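Local atomic coordinates of spherulin-4 (Aspergillus clavatus, PDB entry 5C5G), a protein that is a glycoside hydrolase that probably acts on galactosaminogalactan, the polysaccharide whose biosynthesis needs the Sph3 protein of Aspergillus fumigatus. Residues Lys9-Tyr17 / Tyr238-Val249; Asp166-Tyr175 / Asp196-Pro206. All coordinates share one frame; numbering follows the deposited sequence.

Overall arrangement
The chain forms a closed (beta/alpha) barrel of eight parallel strands. Strand 9-13 is its first strand and helix 245-252 its last helix. Interaction 1 joins these two elements and closes a loop that takes in nearly the whole chain. It packs the last loop and helix on the first strand and the turn after it. Interaction 2 is nested inside that loop. It pairs neighbouring strands 167-172 and 198-203, across a short link that carries helix 175-180. The two contacts touch inside the barrel, where Phe11 packs on Cys199 and Tyr238 reaches Glu172. Both contacts reach the N-acetyl-D-galactosamine site, interaction 1 through Tyr15 and interaction 2 through Glu172.

Interaction 1. Residues Lys9-Tyr17 / Tyr238-Val249; sequences KVFVPLYVY and YAGFGGQWSEFV. With EDO (1,2-ethanediol), chain C; EDO (1,2-ethanediol), chain B.
Tyr15 and Tyr238 meet at the sugar-binding site of the barrel, just past strand 9-13. Tyr15 is one of the residues that bind N-acetyl-D-galactosamine. The two phenol rings point the same way, side by side, with their planes at 77°. Each ring carbon CG stands anti to its own carbonyl carbon (chi1 -51° in both), which gives the side chains this common direction. Tyr15 CD2 rests on Tyr238 CB at 3.6 Å. At the backbone, Tyr15 N gives a weak, bent hydrogen bond to Tyr238 O (2.9 Å). The same N-H makes a weak bond to Pro13 O, closing an inverse gamma turn centred on Leu14. Pro13 CG packs on Tyr238 CD1 at 3.5 Å.

Two ethanediol molecules, probably from the crystallisation liquor, lie in the contact. The one in chain B covers one face of the Tyr238 ring. Its O2 is hydrogen-bonded to Tyr15 OH at 2.7 Å. Tyr238 OH itself is hydrogen-bonded to OE2 of Glu172, another sugar-binding residue. The ethanediol of chain C lies between Val12 and Phe241, and its O2 donates to Gly240 O (3.1 Å).

Further along, the contact is apolar. Val12 CG2 meets the edge of the Trp245 indole, 4.0 Å from CH2, and the two side chains cross at about a right angle. Val10 CG1 touches both Trp245 CH2 and Phe248 CE2. Val249 CG2 and Phe241 CD2 lie over opposite faces of the indole, each offset toward the rim, while Trp245 NE1 bonds to Pro25 O. Helix 245-252 is thus held to the first strand by carbon contacts. The ethanediol bonded to Tyr15 OH shows that this phenol can hold a small hydroxyl group, which is consistent with its part in sugar binding.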
loop_
_atom_site.group_PDB
_atom_site.type_symbol
_atom_site.label_atom_id
_atom_site.label_comp_id
_atom_site.label_asym_id
_atom_site.label_seq_id
_atom_site.Cartn_x
_atom_site.Cartn_y
_atom_site.Cartn_z
ATOM N N LYS A 9 -4.713 -7.502 5.554
ATOM C CA LYS A 9 -3.390 -7.514 4.960
ATOM C C LYS A 9 -2.523 -6.464 5.620
ATOM O O LYS A 9 -3.004 -5.392 5.981
ATOM C CB LYS A 9 -3.495 -7.205 3.477
ATOM C CG LYS A 9 -4.380 -8.178 2.716
ATOM C CD LYS A 9 -4.601 -7.738 1.278
ATOM C CE LYS A 9 -5.541 -8.679 0.525
ATOM N NZ LYS A 9 -6.850 -8.858 1.213
ATOM N N VAL A 10 -1.238 -6.767 5.732
ATOM C CA VAL A 10 -0.268 -5.765 6.137
ATOM C C VAL A 10 0.101 -4.929 4.910
ATOM O O VAL A 10 0.611 -5.462 3.919
ATOM C CB VAL A 10 0.986 -6.413 6.755
ATOM C CG1 VAL A 10 2.047 -5.372 7.030
ATOM C CG2 VAL A 10 0.621 -7.158 8.040
ATOM N N PHE A 11 -0.198 -3.640 4.971
ATOM C CA PHE A 11 0.134 -2.709 3.895
ATOM C C PHE A 11 1.477 -2.085 4.228
ATOM O O PHE A 11 1.678 -1.612 5.352
ATOM C CB PHE A 11 -0.939 -1.647 3.817
ATOM C CG PHE A 11 -0.728 -0.674 2.728
ATOM C CD1 PHE A 11 -0.992 -1.013 1.414
ATOM C CD2 PHE A 11 -0.249 0.577 2.999
ATOM C CE1 PHE A 11 -0.783 -0.097 0.401
ATOM C CE2 PHE A 11 -0.038 1.486 1.994
ATOM C CZ PHE A 11 -0.301 1.147 0.701
ATOM N N VAL A 12 2.405 -2.099 3.281
ATOM C CA VAL A 12 3.772 -1.651 3.535
ATOM C C VAL A 12 4.180 -0.624 2.488
ATOM O O VAL A 12 4.483 -0.994 1.345
ATOM C CB VAL A 12 4.778 -2.813 3.507
ATOM C CG1 VAL A 12 6.131 -2.347 4.042
ATOM C CG2 VAL A 12 4.258 -4.001 4.337
ATOM N N PRO A 13 4.178 0.664 2.847
ATOM C CA PRO A 13 4.736 1.667 1.938
ATOM C C PRO A 13 6.239 1.620 2.105
ATOM O O PRO A 13 6.803 2.256 2.991
ATOM C CB PRO A 13 4.120 2.972 2.419
ATOM C CG PRO A 13 3.703 2.715 3.821
ATOM C CD PRO A 13 3.626 1.259 4.077
ATOM N N LEU A 14 6.894 0.821 1.280
ATOM C CA LEU A 14 8.288 0.467 1.495
ATOM C C LEU A 14 9.182 1.460 0.783
ATOM O O LEU A 14 9.805 1.154 -0.238
ATOM C CB LEU A 14 8.555 -0.967 1.025
ATOM C CG LEU A 14 9.942 -1.525 1.333
ATOM C CD1 LEU A 14 10.146 -1.621 2.831
ATOM C CD2 LEU A 14 10.130 -2.877 0.694
ATOM N N TYR A 15 9.223 2.672 1.312
ATOM C CA TYR A 15 10.000 3.745 0.688
ATOM C C TYR A 15 11.350 3.844 1.399
ATOM O O TYR A 15 11.879 4.929 1.632
ATOM C CB TYR A 15 9.248 5.086 0.708
ATOM C CG TYR A 15 7.830 5.030 0.173
ATOM C CD1 TYR A 15 7.386 3.970 -0.617
ATOM C CD2 TYR A 15 6.921 6.016 0.501
ATOM C CE1 TYR A 15 6.098 3.925 -1.084
ATOM C CE2 TYR A 15 5.607 5.973 0.034
ATOM C CZ TYR A 15 5.208 4.904 -0.748
ATOM O OH TYR A 15 3.907 4.841 -1.196
ATOM N N VAL A 16 11.844 2.694 1.810
ATOM C CA VAL A 16 13.171 2.499 2.355
ATOM C C VAL A 16 14.097 2.200 1.198
ATOM O O VAL A 16 13.816 1.318 0.410
ATOM C CB VAL A 16 13.149 1.245 3.265
ATOM C CG1 VAL A 16 14.501 0.971 3.859
ATOM C CG2 VAL A 16 12.096 1.384 4.372
ATOM N N TYR A 17 15.205 2.921 1.086
ATOM C CA TYR A 17 16.131 2.630 0.007
ATOM C C TYR A 17 16.774 1.244 0.226
ATOM O O TYR A 17 17.231 0.950 1.324
ATOM C CB TYR A 17 17.209 3.706 -0.101
ATOM C CG TYR A 17 18.118 3.435 -1.262
ATOM C CD1 TYR A 17 17.721 3.748 -2.549
ATOM C CD2 TYR A 17 19.345 2.809 -1.084
ATOM C CE1 TYR A 17 18.515 3.461 -3.627
ATOM C CE2 TYR A 17 20.157 2.526 -2.165
ATOM C CZ TYR A 17 19.732 2.856 -3.432
ATOM O OH TYR A 17 20.518 2.572 -4.517
ATOM N N TYR A 238 7.751 6.189 6.382
ATOM C CA TYR A 238 7.716 5.227 5.281
ATOM C C TYR A 238 9.107 4.833 4.835
ATOM O O TYR A 238 9.258 4.093 3.864
ATOM C CB TYR A 238 6.933 5.778 4.081
ATOM C CG TYR A 238 5.559 6.310 4.432
ATOM C CD1 TYR A 238 4.746 5.659 5.341
ATOM C CD2 TYR A 238 5.089 7.471 3.846
ATOM C CE1 TYR A 238 3.489 6.156 5.656
ATOM C CE2 TYR A 238 3.834 7.971 4.150
ATOM C CZ TYR A 238 3.041 7.302 5.058
ATOM O OH TYR A 238 1.792 7.799 5.393
ATOM N N ALA A 239 10.130 5.296 5.549
ATOM C CA ALA A 239 11.508 5.060 5.132
ATOM C C ALA A 239 12.320 4.375 6.208
ATOM O O ALA A 239 13.550 4.336 6.127
ATOM C CB ALA A 239 12.165 6.360 4.710
ATOM N N GLY A 240 11.636 3.781 7.167
ATOM C CA GLY A 240 12.284 3.025 8.215
ATOM C C GLY A 240 11.213 2.228 8.919
ATOM O O GLY A 240 10.018 2.432 8.695
ATOM N N PHE A 241 11.646 1.335 9.790
ATOM C CA PHE A 241 10.754 0.470 10.542
ATOM C C PHE A 241 10.557 0.991 11.944
ATOM O O PHE A 241 11.519 1.349 12.619
ATOM C CB PHE A 241 11.314 -0.952 10.551
ATOM C CG PHE A 241 11.348 -1.567 9.187
ATOM C CD1 PHE A 241 12.439 -1.390 8.358
ATOM C CD2 PHE A 241 10.263 -2.252 8.701
ATOM C CE1 PHE A 241 12.440 -1.921 7.070
ATOM C CE2 PHE A 241 10.263 -2.779 7.429
ATOM C CZ PHE A 241 11.355 -2.619 6.617
ATOM N N GLY A 242 9.305 1.027 12.385
ATOM C CA GLY A 242 8.993 1.499 13.715
ATOM C C GLY A 242 9.462 0.540 14.782
ATOM O O GLY A 242 9.702 -0.646 14.529
ATOM N N GLY A 243 9.562 1.051 16.000
ATOM C CA GLY A 243 10.045 0.259 17.108
ATOM C C GLY A 243 9.179 -0.916 17.504
ATOM O O GLY A 243 9.656 -1.789 18.227
ATOM N N GLN A 244 7.930 -0.942 17.047
ATOM C CA GLN A 244 7.020 -2.051 17.344
ATOM C C GLN A 244 6.537 -2.727 16.069
ATOM O O GLN A 244 5.467 -3.308 16.028
ATOM C CB GLN A 244 5.846 -1.557 18.190
ATOM C CG GLN A 244 6.324 -1.129 19.578
ATOM C CD GLN A 244 5.223 -0.576 20.438
ATOM O OE1 GLN A 244 4.240 -1.260 20.721
ATOM N NE2 GLN A 244 5.370 0.679 20.844
ATOM N N TRP A 245 7.343 -2.648 15.016
ATOM C CA TRP A 245 6.997 -3.272 13.746
ATOM C C TRP A 245 6.715 -4.773 13.893
ATOM O O TRP A 245 5.694 -5.271 13.418
ATOM C CB TRP A 245 8.127 -3.009 12.757
ATOM C CG TRP A 245 8.136 -3.843 11.509
ATOM C CD1 TRP A 245 9.069 -4.767 11.172
ATOM C CD2 TRP A 245 7.201 -3.799 10.430
ATOM N NE1 TRP A 245 8.783 -5.306 9.943
ATOM C CE2 TRP A 245 7.634 -4.735 9.471
ATOM C CE3 TRP A 245 6.042 -3.070 10.182
ATOM C CZ2 TRP A 245 6.941 -4.967 8.283
ATOM C CZ3 TRP A 245 5.350 -3.308 8.996
ATOM C CH2 TRP A 245 5.817 -4.232 8.062
ATOM N N SER A 246 7.595 -5.500 14.565
ATOM C CA SER A 246 7.392 -6.939 14.695
ATOM C C SER A 246 6.130 -7.228 15.514
ATOM O O SER A 246 5.402 -8.166 15.212
ATOM C CB SER A 246 8.621 -7.636 15.287
ATOM O OG SER A 246 8.969 -7.091 16.534
ATOM N N GLU A 247 5.893 -6.438 16.562
ATOM C CA GLU A 247 4.710 -6.609 17.398
ATOM C C GLU A 247 3.442 -6.327 16.594
ATOM O O GLU A 247 2.461 -7.052 16.709
ATOM C CB GLU A 247 4.770 -5.702 18.632
ATOM C CG GLU A 247 5.786 -6.134 19.672
ATOM C CD GLU A 247 7.204 -5.629 19.424
ATOM O OE1 GLU A 247 7.522 -5.058 18.362
ATOM O OE2 GLU A 247 8.036 -5.834 20.332
ATOM N N PHE A 248 3.461 -5.272 15.791
ATOM C CA PHE A 248 2.345 -4.966 14.918
ATOM C C PHE A 248 2.031 -6.143 13.996
ATOM O O PHE A 248 0.889 -6.568 13.900
ATOM C CB PHE A 248 2.646 -3.688 14.115
ATOM C CG PHE A 248 1.762 -3.482 12.921
ATOM C CD1 PHE A 248 0.391 -3.375 13.049
ATOM C CD2 PHE A 248 2.306 -3.422 11.659
ATOM C CE1 PHE A 248 -0.408 -3.205 11.922
ATOM C CE2 PHE A 248 1.508 -3.240 10.548
ATOM C CZ PHE A 248 0.153 -3.140 10.688
ATOM N N VAL A 249 3.042 -6.679 13.319
ATOM C CA VAL A 249 2.776 -7.768 12.398
ATOM C C VAL A 249 2.305 -9.017 13.162
ATOM O O VAL A 249 1.421 -9.729 12.693
ATOM C CB VAL A 249 3.967 -8.051 11.484
ATOM C CG1 VAL A 249 3.619 -9.180 10.518
ATOM C CG2 VAL A 249 4.319 -6.801 10.706
HETATM C C1 EDO C . 7.547 0.656 5.527
HETATM O O1 EDO C . 8.554 1.660 5.421
HETATM C C2 EDO C . 8.007 -0.330 6.587
HETATM O O2 EDO C . 7.954 0.286 7.874
HETATM C C1 EDO B . 1.056 5.324 2.031
HETATM O O1 EDO B . -0.326 5.655 1.811
HETATM C C2 EDO B . 2.034 6.384 1.527
HETATM O O2 EDO B . 2.097 6.429 0.093
HETATM O O HOH W 1 15.547 4.652 3.842
#

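Interaction 2. Residues Asp166-Tyr175 / Asp196-Pro206; sequences DSTVVFEATY and DQLCAVIHSVP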
loop_
_atom_site.group_PDB
_atom_site.type_symbol
_atom_site.label_atom_id
_atom_site.label_comp_id
_atom_site.label_asym_id
_atom_site.label_seq_id
_atom_site.Cartn_x
_atom_site.Cartn_y
_atom_site.Cartn_z
ATOM N N ASP A 166 -8.980 -1.882 -6.230
ATOM C CA ASP A 166 -9.095 -3.001 -5.313
ATOM C C ASP A 166 -9.067 -2.555 -3.865
ATOM O O ASP A 166 -9.789 -3.101 -3.020
ATOM C CB ASP A 166 -7.987 -4.006 -5.588
ATOM C CG ASP A 166 -8.124 -4.629 -6.943
ATOM O OD1 ASP A 166 -9.122 -5.355 -7.149
ATOM O OD2 ASP A 166 -7.276 -4.421 -7.836
ATOM N N SER A 167 -8.266 -1.533 -3.573
ATOM C CA SER A 167 -8.227 -0.912 -2.246
ATOM C C SER A 167 -7.938 0.554 -2.376
ATOM O O SER A 167 -7.222 0.960 -3.297
ATOM C CB SER A 167 -7.159 -1.556 -1.363
ATOM O OG SER A 167 -7.434 -2.930 -1.152
ATOM N N THR A 168 -8.475 1.334 -1.444
ATOM C CA THR A 168 -8.247 2.761 -1.391
ATOM C C THR A 168 -7.806 3.131 0.008
ATOM O O THR A 168 -8.460 2.769 0.985
ATOM C CB THR A 168 -9.537 3.541 -1.736
ATOM O OG1 THR A 168 -9.922 3.262 -3.085
ATOM C CG2 THR A 168 -9.341 5.022 -1.620
ATOM N N VAL A 169 -6.705 3.868 0.095
ATOM C CA VAL A 169 -6.215 4.406 1.359
ATOM C C VAL A 169 -7.049 5.613 1.733
ATOM O O VAL A 169 -6.858 6.705 1.223
ATOM C CB VAL A 169 -4.727 4.786 1.263
ATOM C CG1 VAL A 169 -4.220 5.193 2.632
ATOM C CG2 VAL A 169 -3.883 3.631 0.701
ATOM N N VAL A 170 -7.996 5.401 2.640
ATOM C CA VAL A 170 -8.943 6.443 3.025
ATOM C C VAL A 170 -8.550 7.170 4.292
ATOM O O VAL A 170 -9.212 8.145 4.650
ATOM C CB VAL A 170 -10.384 5.906 3.170
ATOM C CG1 VAL A 170 -10.904 5.378 1.833
ATOM C CG2 VAL A 170 -10.501 4.849 4.269
ATOM N N PHE A 171 -7.485 6.724 4.952
ATOM C CA PHE A 171 -6.947 7.402 6.114
ATOM C C PHE A 171 -5.436 7.282 6.015
ATOM O O PHE A 171 -4.918 6.171 5.878
ATOM C CB PHE A 171 -7.455 6.787 7.427
ATOM C CG PHE A 171 -6.977 7.547 8.621
ATOM C CD1 PHE A 171 -5.749 7.262 9.182
ATOM C CD2 PHE A 171 -7.713 8.613 9.122
ATOM C CE1 PHE A 171 -5.271 8.011 10.238
ATOM C CE2 PHE A 171 -7.250 9.350 10.192
ATOM C CZ PHE A 171 -6.038 9.055 10.741
ATOM N N GLU A 172 -4.740 8.414 6.062
ATOM C CA GLU A 172 -3.285 8.445 6.028
ATOM C C GLU A 172 -2.852 9.641 6.865
ATOM O O GLU A 172 -2.745 10.755 6.348
ATOM C CB GLU A 172 -2.739 8.553 4.591
ATOM C CG GLU A 172 -1.213 8.428 4.552
ATOM C CD GLU A 172 -0.529 9.078 3.380
ATOM O OE1 GLU A 172 -1.183 9.409 2.378
ATOM O OE2 GLU A 172 0.708 9.275 3.487
ATOM N N ALA A 173 -2.616 9.427 8.148
ATOM C CA ALA A 173 -2.382 10.543 9.039
ATOM C C ALA A 173 -1.851 10.049 10.358
ATOM O O ALA A 173 -1.635 8.859 10.559
ATOM C CB ALA A 173 -3.672 11.333 9.237
ATOM N N THR A 174 -1.631 10.974 11.279
ATOM C CA THR A 174 -1.127 10.613 12.588
ATOM C C THR A 174 -2.194 9.915 13.431
ATOM O O THR A 174 -3.394 10.065 13.231
ATOM C CB THR A 174 -0.686 11.851 13.391
ATOM O OG1 THR A 174 -1.835 12.665 13.625
ATOM C CG2 THR A 174 0.388 12.641 12.659
ATOM N N TYR A 175 -1.715 9.206 14.433
ATOM C CA TYR A 175 -2.583 8.644 15.451
ATOM C C TYR A 175 -3.433 9.729 16.123
ATOM O O TYR A 175 -4.618 9.513 16.407
ATOM C CB TYR A 175 -1.724 7.911 16.479
ATOM C CG TYR A 175 -2.503 7.328 17.626
ATOM C CD1 TYR A 175 -3.154 6.117 17.502
ATOM C CD2 TYR A 175 -2.586 7.987 18.845
ATOM C CE1 TYR A 175 -3.872 5.581 18.549
ATOM C CE2 TYR A 175 -3.293 7.453 19.904
ATOM C CZ TYR A 175 -3.942 6.254 19.744
ATOM O OH TYR A 175 -4.638 5.751 20.813
ATOM N N ASP A 196 -13.307 -4.463 2.763
ATOM C CA ASP A 196 -12.439 -5.065 1.752
ATOM C C ASP A 196 -11.927 -4.049 0.734
ATOM O O ASP A 196 -10.958 -4.315 0.045
ATOM C CB ASP A 196 -13.155 -6.202 1.018
ATOM C CG ASP A 196 -13.388 -7.424 1.887
ATOM O OD1 ASP A 196 -12.875 -7.477 3.020
ATOM O OD2 ASP A 196 -14.090 -8.351 1.414
ATOM N N GLN A 197 -12.588 -2.912 0.631
ATOM C CA GLN A 197 -12.192 -1.848 -0.286
ATOM C C GLN A 197 -11.214 -0.842 0.302
ATOM O O GLN A 197 -10.783 0.051 -0.416
ATOM C CB GLN A 197 -13.436 -1.089 -0.727
ATOM C CG GLN A 197 -14.426 -1.952 -1.443
ATOM C CD GLN A 197 -15.651 -1.173 -1.809
ATOM O OE1 GLN A 197 -16.407 -0.768 -0.941
ATOM N NE2 GLN A 197 -15.825 -0.899 -3.087
ATOM N N LEU A 198 -10.925 -0.942 1.602
ATOM C CA LEU A 198 -10.331 0.164 2.344
ATOM C C LEU A 198 -9.016 -0.187 3.002
ATOM O O LEU A 198 -8.808 -1.301 3.509
ATOM C CB LEU A 198 -11.299 0.623 3.431
ATOM C CG LEU A 198 -12.719 0.951 2.958
ATOM C CD1 LEU A 198 -13.575 1.346 4.158
ATOM C CD2 LEU A 198 -12.725 2.027 1.899
ATOM N N CYS A 199 -8.130 0.804 3.004
ATOM C CA CYS A 199 -6.840 0.716 3.667
ATOM C C CYS A 199 -6.687 1.882 4.621
ATOM O O CYS A 199 -7.156 2.995 4.356
ATOM C CB CYS A 199 -5.715 0.739 2.631
ATOM S SG CYS A 199 -4.055 0.779 3.269
ATOM N N ALA A 200 -6.003 1.626 5.727
ATOM C CA ALA A 200 -5.712 2.628 6.741
ATOM C C ALA A 200 -4.221 2.667 7.009
ATOM O O ALA A 200 -3.607 1.628 7.261
ATOM C CB ALA A 200 -6.440 2.327 8.023
ATOM N N VAL A 201 -3.675 3.878 7.007
ATOM C CA VAL A 201 -2.282 4.134 7.310
ATOM C C VAL A 201 -2.229 5.096 8.497
ATOM O O VAL A 201 -2.665 6.252 8.389
ATOM C CB VAL A 201 -1.573 4.752 6.103
ATOM C CG1 VAL A 201 -0.167 5.212 6.468
ATOM C CG2 VAL A 201 -1.494 3.752 4.962
ATOM N N ILE A 202 -1.693 4.619 9.609
ATOM C CA ILE A 202 -1.621 5.402 10.833
ATOM C C ILE A 202 -0.172 5.450 11.269
ATOM O O ILE A 202 0.392 4.434 11.651
ATOM C CB ILE A 202 -2.472 4.799 11.964
ATOM C CG1 ILE A 202 -3.914 4.574 11.504
ATOM C CG2 ILE A 202 -2.451 5.701 13.193
ATOM C CD1 ILE A 202 -4.726 3.714 12.471
ATOM N N HIS A 203 0.422 6.633 11.227
ATOM C CA HIS A 203 1.794 6.811 11.664
ATOM C C HIS A 203 1.827 7.656 12.928
ATOM O O HIS A 203 0.783 8.081 13.433
ATOM C CB HIS A 203 2.648 7.397 10.543
ATOM C CG HIS A 203 2.132 8.675 9.966
ATOM N ND1 HIS A 203 2.132 9.868 10.654
ATOM C CD2 HIS A 203 1.626 8.944 8.740
ATOM C CE1 HIS A 203 1.638 10.816 9.876
ATOM N NE2 HIS A 203 1.324 10.280 8.709
ATOM N N SER A 204 3.021 7.884 13.460
ATOM C CA SER A 204 3.194 8.767 14.608
ATOM C C SER A 204 2.414 8.261 15.813
ATOM O O SER A 204 1.957 9.051 16.650
ATOM C CB SER A 204 2.782 10.201 14.248
ATOM O OG SER A 204 3.411 10.601 13.025
ATOM N N VAL A 205 2.293 6.951 15.944
ATOM C CA VAL A 205 1.655 6.394 17.136
ATOM C C VAL A 205 2.591 6.579 18.338
ATOM O O VAL A 205 3.769 6.226 18.265
ATOM C CB VAL A 205 1.351 4.913 16.947
ATOM C CG1 VAL A 205 0.659 4.354 18.175
ATOM C CG2 VAL A 205 0.470 4.702 15.727
ATOM N N PRO A 206 2.088 7.154 19.449
ATOM C CA PRO A 206 2.937 7.310 20.632
ATOM C C PRO A 206 3.454 5.964 21.108
ATOM O O PRO A 206 2.750 4.961 21.026
ATOM C CB PRO A 206 1.984 7.891 21.682
ATOM C CG PRO A 206 0.888 8.516 20.914
ATOM C CD PRO A 206 0.745 7.721 19.652
HETATM O O HOH W 2 -11.142 0.845 -3.233
HETATM O O HOH W 3 0.077 11.823 6.668
#
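Gln197 O is gripped by the start of strand 167-172. Thr168 N donates to it at 2.8 Å, and Ser167 CA makes a CA-H contact with it at 3.3 Å. Water 2 lies beside the same oxygen and is also hydrogen-bonded to Thr168 OG1. From here a ladder of parallel backbone bonds runs to Tyr175 N, which donates to His203 O. Val170 is an extra residue in the register, a beta bulge, and the buried Phe171 N has no partner. Beyond it, Val201 N donates to Phe171 O at 2.8 Å.

These are the sixth and seventh strands of the (beta/alpha) barrel, joined in a beta-alpha-beta unit through helix 175-180. Inside the barrel, Glu172 CG lies alongside Val201 CG1 at 3.9 Å. The Glu172 carboxylate, part of the N-acetyl-D-galactosamine site, bonds Asn152 through OE1 beside its bond to Tyr238. On the outer side, Ile202 CG1 packs on Phe171 CE1.

His203 CG sits between its backbone N and carbonyl carbon (chi1 55°), bringing the imidazole over the Ala173 peptide. Ala173 O lies 3.6 Å above the plane of that ring, over its centre. His203 ND1 is hydrogen-bonded to Ser204 OG (2.8 Å), and His203 NE2 to water 3; that water donates to Glu172 O. Bonds at both nitrogens fix the rotation of the ring. Tyr175 CD2 meets Pro206 CD at 3.4 Å, the side chains crossing at about a right angle.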